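Local coordinates for protein FACT-Spt16 (Cicer arietinum, PDB 5CE6) that is the N-terminal domain of a histone-chaperone subunit of the FACT complex and probably helps to bind histones H3-H4 during transcription through chromatin, at residues 215-220 against 313-318; 303-308 against 379-384; 430-435 against 442-447. All coordinates share one frame; numbering follows the deposited sequence.

Contact 1. Residues 215-220 against 313-318; sequences SVMKNF and IARTFL
Met217 reaches from helix 200-230 onto three residues of strand 309-319, Ile313, Arg315 and Phe317, and its side chain carries the whole contact from the helix side. Met217 CB already points toward the strand and lies 4.1 Å from CG2 of Ile313. CG continues in that direction because it stands anti to the backbone N (chi1 177°), and it meets the aliphatic part of Arg315, with Met217 CG 4.1 Å from Arg315 CG. Two bends follow. The first, at chi2, carries the sulfur to the ring of Phe317, where Met217 SD lies 4.1 Å from Phe317 CZ. The sulfur sits 87° off the ring normal, practically in the ring plane, which makes this an edge-on Met-aromatic contact. Helix 200-230 here packs against the sheet of the M24 metallopeptidase-like (pita-bread) domain, with the axes of the two short segments 9.6 Å apart and 36° from parallel; Ile313, Arg315 and Phe317 are alternate residues on the face of the strand turned to the helix. The second bend, at chi3, brings the methyl back over Ile313, at the beginning of segment 313-318. Met217 CE rests 3.8 Å from CG2 of Ile313 and also touches the backbone N of Arg315; the methyl thus meets both a side chain and the main chain of the strand. Arg315 folds at chi2 and sends its guanidinium past Ile313, whose CD1 lies 3.6 Å above one face of the Arg315 guanidinium, offset toward its rim. Arg315 NH1 donates to Ala314 O at 2.9 Å, from above the carbonyl plane, while NH2 forms a salt bridge with Asp431. Cys300 and Ile446 add further apolar cover to Met217.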
ATOM      1  N   SER A 215      16.003  -8.104   2.790  1.00 14.47           N
ATOM      2  CA  SER A 215      17.306  -8.513   2.277  1.00 16.78           C
ATOM      3  C   SER A 215      18.029  -7.335   1.635  1.00 15.25           C
ATOM      4  O   SER A 215      19.248  -7.188   1.774  1.00 20.62           O
ATOM      5  CB  SER A 215      17.165  -9.639   1.253  1.00 28.15           C
ATOM      6  OG  SER A 215      16.471 -10.738   1.798  1.00 41.16           O
ATOM      7  N   VAL A 216      17.273  -6.517   0.914  1.00 13.97           N
ATOM      8  CA  VAL A 216      17.818  -5.318   0.299  1.00 13.09           C
ATOM      9  C   VAL A 216      18.326  -4.334   1.361  1.00 19.00           C
ATOM     10  O   VAL A 216      19.424  -3.792   1.238  1.00 17.22           O
ATOM     11  CB  VAL A 216      16.783  -4.653  -0.633  1.00 13.63           C
ATOM     12  CG1 VAL A 216      17.222  -3.255  -1.038  1.00 15.69           C
ATOM     13  CG2 VAL A 216      16.555  -5.527  -1.855  1.00 18.44           C
ATOM     14  N   MET A 217      17.544  -4.122   2.416  1.00 15.00           N
ATOM     15  CA  MET A 217      17.978  -3.220   3.487  1.00 12.11           C
ATOM     16  C   MET A 217      19.231  -3.751   4.166  1.00 17.19           C
ATOM     17  O   MET A 217      20.208  -3.024   4.362  1.00 14.36           O
ATOM     18  CB  MET A 217      16.871  -3.026   4.530  1.00 10.20           C
ATOM     19  CG  MET A 217      17.296  -2.148   5.707  1.00 11.93           C
ATOM     20  SD  MET A 217      17.539  -0.427   5.232  1.00 13.09           S
ATOM     21  CE  MET A 217      15.853   0.131   5.134  1.00 11.62           C
ATOM     22  N   LYS A 218      19.205  -5.028   4.522  1.00 13.98           N
ATOM     23  CA  LYS A 218      20.303  -5.614   5.279  1.00 16.25           C
ATOM     24  C   LYS A 218      21.568  -5.802   4.446  1.00 16.94           C
ATOM     25  O   LYS A 218      22.672  -5.446   4.881  1.00 18.59           O
ATOM     26  CB  LYS A 218      19.885  -6.961   5.872  1.00 16.99           C
ATOM     27  CG  LYS A 218      20.844  -7.471   6.945  1.00 28.20           C
ATOM     28  CD  LYS A 218      20.601  -8.938   7.262  1.00 39.41           C
ATOM     29  CE  LYS A 218      21.578  -9.461   8.310  1.00 49.60           C
ATOM     30  NZ  LYS A 218      21.217  -9.019   9.690  1.00 57.05           N
ATOM     31  N   ASN A 219      21.408  -6.360   3.251  1.00 22.84           N
ATOM     32  CA  ASN A 219      22.558  -6.803   2.473  1.00 21.11           C
ATOM     33  C   ASN A 219      23.038  -5.812   1.423  1.00 21.42           C
ATOM     34  O   ASN A 219      24.143  -5.951   0.900  1.00 28.10           O
ATOM     35  CB  ASN A 219      22.275  -8.161   1.830  1.00 19.17           C
ATOM     36  CG  ASN A 219      21.973  -9.231   2.856  1.00 29.56           C
ATOM     37  OD1 ASN A 219      22.641  -9.323   3.887  1.00 28.20           O
ATOM     38  ND2 ASN A 219      20.959 -10.041   2.584  1.00 29.76           N
ATOM     39  N   PHE A 220      22.216  -4.823   1.101  1.00 15.21           N
ATOM     40  CA  PHE A 220      22.707  -3.748   0.254  1.00 16.50           C
ATOM     41  C   PHE A 220      22.801  -2.412   0.979  1.00 19.80           C
ATOM     42  O   PHE A 220      23.885  -1.830   1.080  1.00 19.54           O
ATOM     43  CB  PHE A 220      21.896  -3.583  -1.032  1.00 19.28           C
ATOM     44  CG  PHE A 220      22.334  -2.395  -1.837  1.00 19.50           C
ATOM     45  CD1 PHE A 220      23.539  -2.429  -2.523  1.00 25.41           C
ATOM     46  CD2 PHE A 220      21.579  -1.234  -1.862  1.00 18.86           C
ATOM     47  CE1 PHE A 220      23.971  -1.342  -3.242  1.00 24.01           C
ATOM     48  CE2 PHE A 220      22.007  -0.137  -2.584  1.00 21.02           C
ATOM     49  CZ  PHE A 220      23.206  -0.191  -3.272  1.00 22.93           C
ATOM     50  N   ILE A 313       9.753  -1.488   4.507  1.00  7.93           N
ATOM     51  CA  ILE A 313      10.608  -1.418   5.691  1.00  7.38           C
ATOM     52  C   ILE A 313      11.195  -0.023   5.731  1.00  9.53           C
ATOM     53  O   ILE A 313      11.325   0.630   4.702  1.00  9.84           O
ATOM     54  CB  ILE A 313      11.733  -2.488   5.647  1.00  8.36           C
ATOM     55  CG1 ILE A 313      12.341  -2.719   7.038  1.00 11.64           C
ATOM     56  CG2 ILE A 313      12.840  -2.080   4.677  1.00 14.50           C
ATOM     57  CD1 ILE A 313      13.504  -3.719   7.007  1.00  9.55           C
ATOM     58  N   ALA A 314      11.501   0.469   6.924  1.00  9.18           N
ATOM     59  CA  ALA A 314      12.180   1.749   7.050  1.00  7.58           C
ATOM     60  C   ALA A 314      13.061   1.659   8.274  1.00  8.28           C
ATOM     61  O   ALA A 314      12.651   1.103   9.296  1.00 10.98           O
ATOM     62  CB  ALA A 314      11.189   2.905   7.194  1.00  7.33           C
ATOM     63  N   ARG A 315      14.276   2.190   8.151  1.00  8.81           N
ATOM     64  CA  ARG A 315      15.231   2.204   9.263  1.00  9.67           C
ATOM     65  C   ARG A 315      15.876   3.565   9.346  1.00 12.16           C
ATOM     66  O   ARG A 315      15.981   4.269   8.349  1.00 10.13           O
ATOM     67  CB  ARG A 315      16.311   1.141   9.048  1.00  9.87           C
ATOM     68  CG  ARG A 315      15.805  -0.307   9.110  1.00  9.19           C
ATOM     69  CD  ARG A 315      15.418  -0.694  10.538  1.00 11.49           C
ATOM     70  NE  ARG A 315      14.962  -2.091  10.625  1.00 12.48           N
ATOM     71  CZ  ARG A 315      13.687  -2.470  10.558  1.00  8.94           C
ATOM     72  NH1 ARG A 315      12.723  -1.571  10.392  1.00 10.57           N
ATOM     73  NH2 ARG A 315      13.373  -3.757  10.668  1.00  9.70           N
ATOM     74  N   THR A 316      16.299   3.936  10.547  1.00  9.33           N
ATOM     75  CA  THR A 316      17.048   5.164  10.748  1.00 11.05           C
ATOM     76  C   THR A 316      18.417   4.796  11.309  1.00 13.34           C
ATOM     77  O   THR A 316      18.526   3.954  12.207  1.00 12.26           O
ATOM     78  CB  THR A 316      16.333   6.075  11.730  1.00 10.78           C
ATOM     79  OG1 THR A 316      15.049   6.400  11.196  1.00 10.13           O
ATOM     80  CG2 THR A 316      17.116   7.363  11.942  1.00 12.86           C
ATOM     81  N   PHE A 317      19.458   5.402  10.756  1.00 12.72           N
ATOM     82  CA  PHE A 317      20.816   5.155  11.218  1.00 12.73           C
ATOM     83  C   PHE A 317      21.368   6.434  11.819  1.00 12.07           C
ATOM     84  O   PHE A 317      21.092   7.531  11.349  1.00 11.97           O
ATOM     85  CB  PHE A 317      21.683   4.643  10.064  1.00 12.65           C
ATOM     86  CG  PHE A 317      21.105   3.442   9.385  1.00 14.04           C
ATOM     87  CD1 PHE A 317      21.277   2.171   9.921  1.00 14.33           C
ATOM     88  CD2 PHE A 317      20.355   3.583   8.230  1.00 12.39           C
ATOM     89  CE1 PHE A 317      20.725   1.064   9.306  1.00 15.72           C
ATOM     90  CE2 PHE A 317      19.799   2.474   7.610  1.00 14.95           C
ATOM     91  CZ  PHE A 317      19.983   1.218   8.146  1.00 14.62           C
ATOM     92  N   LEU A 318      22.132   6.287  12.891  1.00 14.16           N
ATOM     93  CA  LEU A 318      22.559   7.429  13.666  1.00 13.52           C
ATOM     94  C   LEU A 318      24.078   7.457  13.644  1.00 14.11           C
ATOM     95  O   LEU A 318      24.722   6.442  13.904  1.00 20.50           O
ATOM     96  CB  LEU A 318      22.040   7.320  15.110  1.00 20.25           C
ATOM     97  CG  LEU A 318      20.543   7.538  15.393  1.00 24.23           C
ATOM     98  CD1 LEU A 318      19.671   6.439  14.805  1.00 29.93           C
ATOM     99  CD2 LEU A 318      20.275   7.646  16.890  1.00 21.34           C
TER

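Contact 2. Residues 303-308 against 379-384; sequences GARYKS and IGIEFR. With ACT (acetate ion), chain B.
Arg305 and Ile381 are joined by a polar contact, made by the guanidinium at the end of a side chain stretched out from CG to NE. Arg305 NH2 donates to Ile381 O at 2.9 Å, but the bond is weak, with an N-H...O angle of only 126°. The straighter bond of the same nitrogen goes to a bound acetate, probably from the crystallisation liquor: Arg305 NH2 lies 2.8 Å from its OXT, at an angle of 160°. OXT lies at the edge of the guanidinium, near its plane; NH1 adds a weak, long bond to it. Further back on the group, Arg305 NE donates to Ser308 O at 2.9 Å, approaching from above the carbonyl plane. This bond closes the turn after Tyr306 upon its own strand and helps to fix the rotation of the guanidinium.

A CH-O contact supplies the backbone part: Ile381 CA lies 3.4 Å from Ser308 O, almost in line through its hydrogen (163°), and the same carbonyl thus serves both Arg305 and the loop. Van der Waals contact is slight: the Ile381 CG2 methyl lies in the guanidinium plane at its edge, 3.9 Å from Arg305 NH2.

Lys307 and Ser308 lie in the turn of the beta-hairpin of strands 296-306 and 309-319, which is tied here to the loop after strand 376-378. Leu68 N also bonds the acetate. Helix 69-78 of the N-terminal lobe covers Ile381 through Ala72, Leu75 and Trp76 and reaches Ser308 through Leu75, while Glu382 forms a salt bridge with Lys69; the contact thus lies where the two lobes meet.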
ATOM      1  N   GLY A 303      10.618  -0.473  -0.332  1.00 11.25           N
ATOM      2  CA  GLY A 303       9.617  -1.521  -0.392  1.00  7.71           C
ATOM      3  C   GLY A 303       9.635  -2.227  -1.727  1.00 10.25           C
ATOM      4  O   GLY A 303       9.637  -1.577  -2.779  1.00 11.85           O
ATOM      5  N   ALA A 304       9.657  -3.557  -1.676  1.00  8.89           N
ATOM      6  CA  ALA A 304       9.571  -4.389  -2.871  1.00 10.19           C
ATOM      7  C   ALA A 304       8.165  -4.952  -3.004  1.00  9.82           C
ATOM      8  O   ALA A 304       7.445  -5.124  -2.011  1.00 11.22           O
ATOM      9  CB  ALA A 304      10.580  -5.521  -2.828  1.00 11.00           C
ATOM     10  N   ARG A 305       7.786  -5.244  -4.242  1.00 10.76           N
ATOM     11  CA  ARG A 305       6.464  -5.756  -4.546  1.00 13.30           C
ATOM     12  C   ARG A 305       6.639  -7.108  -5.229  1.00 13.33           C
ATOM     13  O   ARG A 305       7.521  -7.279  -6.076  1.00 16.43           O
ATOM     14  CB  ARG A 305       5.753  -4.774  -5.488  1.00 15.29           C
ATOM     15  CG  ARG A 305       4.233  -4.816  -5.439  1.00 15.52           C
ATOM     16  CD  ARG A 305       3.636  -3.759  -6.373  1.00 15.65           C
ATOM     17  NE  ARG A 305       2.173  -3.758  -6.339  1.00 16.16           N
ATOM     18  CZ  ARG A 305       1.407  -3.038  -7.155  1.00 22.45           C
ATOM     19  NH1 ARG A 305       1.962  -2.257  -8.073  1.00 20.26           N
ATOM     20  NH2 ARG A 305       0.087  -3.097  -7.053  1.00 15.87           N
ATOM     21  N   TYR A 306       5.817  -8.081  -4.854  1.00 11.26           N
ATOM     22  CA  TYR A 306       5.945  -9.409  -5.430  1.00 10.40           C
ATOM     23  C   TYR A 306       4.589  -9.919  -5.897  1.00 13.24           C
ATOM     24  O   TYR A 306       3.657 -10.022  -5.105  1.00 12.40           O
ATOM     25  CB  TYR A 306       6.561 -10.390  -4.427  1.00 10.65           C
ATOM     26  CG  TYR A 306       6.850 -11.754  -5.028  1.00 14.63           C
ATOM     27  CD1 TYR A 306       7.934 -11.945  -5.877  1.00 18.46           C
ATOM     28  CD2 TYR A 306       6.046 -12.851  -4.738  1.00 16.54           C
ATOM     29  CE1 TYR A 306       8.211 -13.194  -6.424  1.00 24.17           C
ATOM     30  CE2 TYR A 306       6.314 -14.099  -5.276  1.00 18.66           C
ATOM     31  CZ  TYR A 306       7.396 -14.265  -6.116  1.00 21.88           C
ATOM     32  OH  TYR A 306       7.660 -15.504  -6.666  1.00 22.56           O
ATOM     33  N   LYS A 307       4.490 -10.239  -7.184  1.00 14.44           N
ATOM     34  CA  LYS A 307       3.215 -10.606  -7.797  1.00 17.45           C
ATOM     35  C   LYS A 307       2.107  -9.621  -7.421  1.00 12.95           C
ATOM     36  O   LYS A 307       0.968 -10.019  -7.143  1.00 15.51           O
ATOM     37  CB  LYS A 307       2.832 -12.056  -7.471  1.00 16.85           C
ATOM     38  CG  LYS A 307       3.805 -13.085  -8.050  1.00 16.68           C
ATOM     39  CD  LYS A 307       3.443 -14.508  -7.651  1.00 20.25           C
ATOM     40  CE  LYS A 307       2.119 -14.938  -8.246  1.00 26.97           C
ATOM     41  NZ  LYS A 307       2.174 -14.971  -9.738  1.00 31.88           N
ATOM     42  N   SER A 308       2.466  -8.336  -7.439  1.00 11.49           N
ATOM     43  CA  SER A 308       1.583  -7.206  -7.113  1.00  9.58           C
ATOM     44  C   SER A 308       1.356  -6.939  -5.629  1.00 11.73           C
ATOM     45  O   SER A 308       0.689  -5.969  -5.296  1.00 11.66           O
ATOM     46  CB  SER A 308       0.237  -7.265  -7.850  1.00 22.28           C
ATOM     47  OG  SER A 308       0.440  -7.255  -9.251  1.00 18.56           O
ATOM     48  N   ILE A 379      -1.705  -3.072   4.184  1.00 11.06           N
ATOM     49  CA  ILE A 379      -0.896  -3.149   2.979  1.00  9.40           C
ATOM     50  C   ILE A 379      -1.201  -4.461   2.267  1.00 10.08           C
ATOM     51  O   ILE A 379      -1.445  -5.485   2.911  1.00 12.12           O
ATOM     52  CB  ILE A 379       0.618  -3.004   3.324  1.00  9.50           C
ATOM     53  CG1 ILE A 379       1.482  -2.995   2.058  1.00  9.80           C
ATOM     54  CG2 ILE A 379       1.076  -4.096   4.296  1.00 11.31           C
ATOM     55  CD1 ILE A 379       2.893  -2.383   2.330  1.00  9.81           C
ATOM     56  N   GLY A 380      -1.229  -4.421   0.940  1.00  9.64           N
ATOM     57  CA  GLY A 380      -1.485  -5.617   0.142  1.00 11.88           C
ATOM     58  C   GLY A 380      -1.198  -5.298  -1.310  1.00  9.89           C
ATOM     59  O   GLY A 380      -0.117  -4.807  -1.652  1.00 11.13           O
ATOM     60  N   ILE A 381      -2.166  -5.554  -2.186  1.00  9.79           N
ATOM     61  CA  ILE A 381      -2.042  -5.073  -3.554  1.00  8.29           C
ATOM     62  C   ILE A 381      -1.833  -3.553  -3.588  1.00  8.86           C
ATOM     63  O   ILE A 381      -1.002  -3.040  -4.345  1.00 13.22           O
ATOM     64  CB  ILE A 381      -3.262  -5.488  -4.391  1.00 10.44           C
ATOM     65  CG1 ILE A 381      -3.419  -7.001  -4.331  1.00 13.99           C
ATOM     66  CG2 ILE A 381      -3.106  -5.012  -5.821  1.00 14.06           C
ATOM     67  CD1 ILE A 381      -4.648  -7.542  -5.099  1.00 14.87           C
ATOM     68  N   GLU A 382      -2.603  -2.837  -2.778  1.00 10.40           N
ATOM     69  CA  GLU A 382      -2.387  -1.412  -2.572  1.00 10.88           C
ATOM     70  C   GLU A 382      -1.266  -1.218  -1.568  1.00 11.51           C
ATOM     71  O   GLU A 382      -1.219  -1.887  -0.533  1.00 10.77           O
ATOM     72  CB  GLU A 382      -3.649  -0.759  -2.014  1.00 10.37           C
ATOM     73  CG  GLU A 382      -4.901  -0.938  -2.883  1.00 14.00           C
ATOM     74  CD  GLU A 382      -6.153  -0.609  -2.116  1.00 19.08           C
ATOM     75  OE1 GLU A 382      -6.652  -1.489  -1.374  1.00 17.02           O
ATOM     76  OE2 GLU A 382      -6.612   0.543  -2.217  1.00 22.93           O
ATOM     77  N   PHE A 383      -0.370  -0.280  -1.844  1.00 10.99           N
ATOM     78  CA  PHE A 383       0.666   0.011  -0.862  1.00 11.70           C
ATOM     79  C   PHE A 383       0.073   0.590   0.428  1.00 13.97           C
ATOM     80  O   PHE A 383       0.551   0.325   1.545  1.00 12.46           O
ATOM     81  CB  PHE A 383       1.702   0.972  -1.442  1.00 12.05           C
ATOM     82  CG  PHE A 383       2.830   1.227  -0.502  1.00 10.37           C
ATOM     83  CD1 PHE A 383       3.817   0.264  -0.317  1.00 11.61           C
ATOM     84  CD2 PHE A 383       2.881   2.403   0.222  1.00 15.59           C
ATOM     85  CE1 PHE A 383       4.843   0.472   0.598  1.00 12.05           C
ATOM     86  CE2 PHE A 383       3.901   2.626   1.124  1.00 17.09           C
ATOM     87  CZ  PHE A 383       4.886   1.668   1.304  1.00 11.68           C
ATOM     88  N   ARG A 384      -0.973   1.393   0.267  1.00 12.45           N
ATOM     89  CA  ARG A 384      -1.623   2.017   1.391  1.00  8.75           C
ATOM     90  C   ARG A 384      -3.121   1.707   1.391  1.00 15.83           C
ATOM     91  O   ARG A 384      -3.874   2.224   0.562  1.00 17.30           O
ATOM     92  CB  ARG A 384      -1.382   3.522   1.296  1.00 15.39           C
ATOM     93  CG  ARG A 384      -1.723   4.315   2.500  1.00 25.08           C
ATOM     94  CD  ARG A 384      -1.231   5.738   2.301  1.00 25.93           C
ATOM     95  NE  ARG A 384      -1.746   6.613   3.337  1.00 34.94           N
ATOM     96  CZ  ARG A 384      -1.128   6.823   4.492  1.00 33.00           C
ATOM     97  NH1 ARG A 384       0.032   6.224   4.735  1.00 28.70           N
ATOM     98  NH2 ARG A 384      -1.666   7.632   5.394  1.00 44.01           N
TER
HETATM   99  C   ACT B 501      -2.255  -0.536  -8.097  1.00 22.72           C
HETATM  100  O   ACT B 501      -2.570   0.571  -8.582  1.00 20.34           O
HETATM  101  OXT ACT B 501      -1.206  -1.057  -8.543  1.00 18.05           O
HETATM  102  CH3 ACT B 501      -3.097  -1.196  -7.046  1.00 17.28           C

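Contact 3. Residues 430-435 against 442-447; sequences ADTIII and VVTSIG
Thr444 holds its OG1 between the backbone N and the carbonyl carbon (chi1 46°), while Asp431 has its carboxylate anti to its own carbonyl carbon (chi1 -75°); the two settings bring hydroxyl and carboxylate together. Thr444 OG1 donates to Asp431 OD1 at 2.7 Å, and OD1 accepts with its anti lone pair, the one pointing away from OD2. The same hydroxyl accepts the backbone amide of Thr432, with Thr432 N 3.0 Å from Thr444 OG1 and an N-H...O angle of 157°. As acceptor the hydroxyl takes the place of a backbone carbonyl beside the strand, while its proton goes to the carboxylate. On the far oxygen of that carboxylate, OD2, Lys449 forms a salt bridge and Gln336 a hydrogen bond. With Arg315 also close by, such positive surroundings would probably favour the charged form of the aspartate.

Val443 N donates to Thr432 O at 2.9 Å. Next to this bond Ile433 and Val442 form an antiparallel, non-hydrogen-bonded pair with side chains on the same face of the sheet, and Ile433 CG2 meets Val442 CG2 at 3.9 Å. Val443 packs on Ile434, with Val443 CG1 3.8 Å from Ile434 CG1 and the two side chains lying nearly perpendicular; its CG2 leans on the carbonyl of Thr432. Helix 200-230 covers this pair, through Ala210 on Val443 and Ile203 on Ile434. The methyl of Thr444 lies near Thr432, whose own hydroxyl bonds to Asn312 O.

Pairing ends at a type I beta turn from Val442 to Ser445, which turns the chain away after the short strand 440-442. Strands 424-435 and 440-442 form a beta-hairpin at the edge of the four-stranded antiparallel sheet of the M24-like (pita-bread) domain.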
ATOM      1  N   ALA A 430       9.839   1.400  10.194  1.00  7.76           N
ATOM      2  CA  ALA A 430       8.708   0.698   9.587  1.00  7.31           C
ATOM      3  C   ALA A 430       9.009  -0.767   9.412  1.00  8.47           C
ATOM      4  O   ALA A 430      10.129  -1.148   9.059  1.00  7.53           O
ATOM      5  CB  ALA A 430       8.316   1.318   8.241  1.00  6.89           C
ATOM      6  N   ASP A 431       7.987  -1.584   9.647  1.00  9.80           N
ATOM      7  CA  ASP A 431       8.054  -3.007   9.328  1.00  7.45           C
ATOM      8  C   ASP A 431       6.752  -3.500   8.732  1.00  8.20           C
ATOM      9  O   ASP A 431       5.708  -2.870   8.905  1.00 11.33           O
ATOM     10  CB  ASP A 431       8.341  -3.826  10.584  1.00  8.16           C
ATOM     11  CG  ASP A 431       9.777  -3.724  11.031  1.00  9.69           C
ATOM     12  OD1 ASP A 431      10.627  -4.448  10.470  1.00 11.35           O
ATOM     13  OD2 ASP A 431      10.057  -2.919  11.928  1.00 14.17           O
ATOM     14  N   THR A 432       6.809  -4.658   8.069  1.00  7.49           N
ATOM     15  CA  THR A 432       5.594  -5.308   7.551  1.00  9.17           C
ATOM     16  C   THR A 432       5.244  -6.455   8.479  1.00  9.69           C
ATOM     17  O   THR A 432       6.097  -7.283   8.804  1.00  9.61           O
ATOM     18  CB  THR A 432       5.785  -5.828   6.129  1.00 12.15           C
ATOM     19  OG1 THR A 432       6.174  -4.734   5.301  1.00  9.36           O
ATOM     20  CG2 THR A 432       4.484  -6.408   5.589  1.00 11.22           C
ATOM     21  N   ILE A 433       4.005  -6.482   8.955  1.00  8.13           N
ATOM     22  CA  ILE A 433       3.625  -7.539   9.900  1.00 12.35           C
ATOM     23  C   ILE A 433       2.385  -8.281   9.416  1.00  9.28           C
ATOM     24  O   ILE A 433       1.525  -7.694   8.753  1.00 11.41           O
ATOM     25  CB  ILE A 433       3.412  -7.004  11.324  1.00 19.56           C
ATOM     26  CG1 ILE A 433       2.104  -6.233  11.428  1.00 17.81           C
ATOM     27  CG2 ILE A 433       4.606  -6.142  11.791  1.00 18.50           C
ATOM     28  CD1 ILE A 433       1.762  -5.877  12.862  1.00 26.63           C
ATOM     29  N   ILE A 434       2.306  -9.571   9.743  1.00  9.12           N
ATOM     30  CA  ILE A 434       1.173 -10.395   9.328  1.00 12.47           C
ATOM     31  C   ILE A 434       0.422 -10.803  10.578  1.00  9.95           C
ATOM     32  O   ILE A 434       1.024 -11.282  11.529  1.00 12.28           O
ATOM     33  CB  ILE A 434       1.635 -11.684   8.621  1.00 19.07           C
ATOM     34  CG1 ILE A 434       2.643 -11.360   7.520  1.00 23.23           C
ATOM     35  CG2 ILE A 434       0.428 -12.460   8.071  1.00 15.52           C
ATOM     36  CD1 ILE A 434       2.030 -10.861   6.275  1.00 24.90           C
ATOM     37  N   ILE A 435      -0.892 -10.594  10.596  1.00 10.57           N
ATOM     38  CA  ILE A 435      -1.672 -10.966  11.773  1.00 10.66           C
ATOM     39  C   ILE A 435      -2.165 -12.383  11.603  1.00 12.76           C
ATOM     40  O   ILE A 435      -3.045 -12.643  10.795  1.00 16.87           O
ATOM     41  CB  ILE A 435      -2.911 -10.073  11.992  1.00 14.15           C
ATOM     42  CG1 ILE A 435      -2.522  -8.588  11.984  1.00 11.10           C
ATOM     43  CG2 ILE A 435      -3.624 -10.476  13.300  1.00 19.48           C
ATOM     44  CD1 ILE A 435      -1.400  -8.209  12.957  1.00 12.14           C
ATOM     45  N   VAL A 442       6.514 -10.512  12.273  1.00 14.61           N
ATOM     46  CA  VAL A 442       7.190  -9.354  11.682  1.00 11.10           C
ATOM     47  C   VAL A 442       8.041  -9.912  10.552  1.00 14.30           C
ATOM     48  O   VAL A 442       9.077 -10.517  10.799  1.00 18.34           O
ATOM     49  CB  VAL A 442       8.082  -8.625  12.684  1.00 15.09           C
ATOM     50  CG1 VAL A 442       8.772  -7.431  12.001  1.00 16.65           C
ATOM     51  CG2 VAL A 442       7.255  -8.127  13.860  1.00 18.86           C
ATOM     52  N   VAL A 443       7.592  -9.736   9.316  1.00 11.60           N
ATOM     53  CA  VAL A 443       8.210 -10.444   8.194  1.00 13.48           C
ATOM     54  C   VAL A 443       9.358  -9.660   7.552  1.00 19.48           C
ATOM     55  O   VAL A 443       9.989 -10.130   6.607  1.00 18.23           O
ATOM     56  CB  VAL A 443       7.178 -10.915   7.135  1.00 12.43           C
ATOM     57  CG1 VAL A 443       6.338 -12.055   7.687  1.00 19.16           C
ATOM     58  CG2 VAL A 443       6.288  -9.769   6.679  1.00 11.95           C
ATOM     59  N   THR A 444       9.634  -8.473   8.088  1.00 12.24           N
ATOM     60  CA  THR A 444      10.814  -7.707   7.698  1.00 14.06           C
ATOM     61  C   THR A 444      11.840  -7.683   8.829  1.00 18.86           C
ATOM     62  O   THR A 444      12.622  -6.738   8.950  1.00 17.18           O
ATOM     63  CB  THR A 444      10.439  -6.251   7.377  1.00 12.35           C
ATOM     64  OG1 THR A 444       9.565  -5.765   8.405  1.00 11.28           O
ATOM     65  CG2 THR A 444       9.712  -6.159   6.048  1.00 11.94           C
ATOM     66  N   SER A 445      11.831  -8.710   9.671  1.00 17.82           N
ATOM     67  CA  SER A 445      12.823  -8.802  10.738  1.00 16.89           C
ATOM     68  C   SER A 445      14.202  -9.110  10.139  1.00 20.18           C
ATOM     69  O   SER A 445      14.398 -10.160   9.538  1.00 31.14           O
ATOM     70  CB  SER A 445      12.425  -9.895  11.735  1.00 21.38           C
ATOM     71  OG  SER A 445      13.174  -9.777  12.933  1.00 38.31           O
ATOM     72  N   ILE A 446      15.155  -8.191  10.295  1.00 25.20           N
ATOM     73  CA  ILE A 446      16.468  -8.346   9.661  1.00 23.19           C
ATOM     74  C   ILE A 446      17.627  -8.165  10.626  1.00 27.67           C
ATOM     75  O   ILE A 446      18.786  -8.061  10.208  1.00 28.60           O
ATOM     76  CB  ILE A 446      16.666  -7.356   8.510  1.00 20.45           C
ATOM     77  CG1 ILE A 446      16.464  -5.917   8.986  1.00 24.12           C
ATOM     78  CG2 ILE A 446      15.730  -7.682   7.362  1.00 19.91           C
ATOM     79  CD1 ILE A 446      16.794  -4.883   7.918  1.00 23.12           C
ATOM     80  N   GLY A 447      17.317  -8.122  11.914  1.00 27.19           N
ATOM     81  CA  GLY A 447      18.347  -7.959  12.918  1.00 29.49           C
ATOM     82  C   GLY A 447      17.967  -6.855  13.875  1.00 31.21           C
ATOM     83  O   GLY A 447      17.053  -6.077  13.606  1.00 29.58           O
TER

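In the fold
Strands 296-306 and 309-319, neighbours in one sheet, link contact 2 to contact 1: their centres are 18 Å apart and they do not touch, the nearest atoms being about 5 Å apart. Contacts 1 and 3, with centres 12 Å apart, are joined directly. Arg315 NH2 forms a salt bridge to Asp431 OD1 at 2.8 Å, and Lys218 NZ lies 2.7 Å from Ile446 O, a probable hydrogen bond. Contacts 2 and 3 lie 14 Å apart between centres without touching. Bound potassium and sodium ions each lie about 13 Å from the Phe317 side chain of contact 1; the potassium site, Ala295, Ser420 and Asn422, includes no residue of the three contacts.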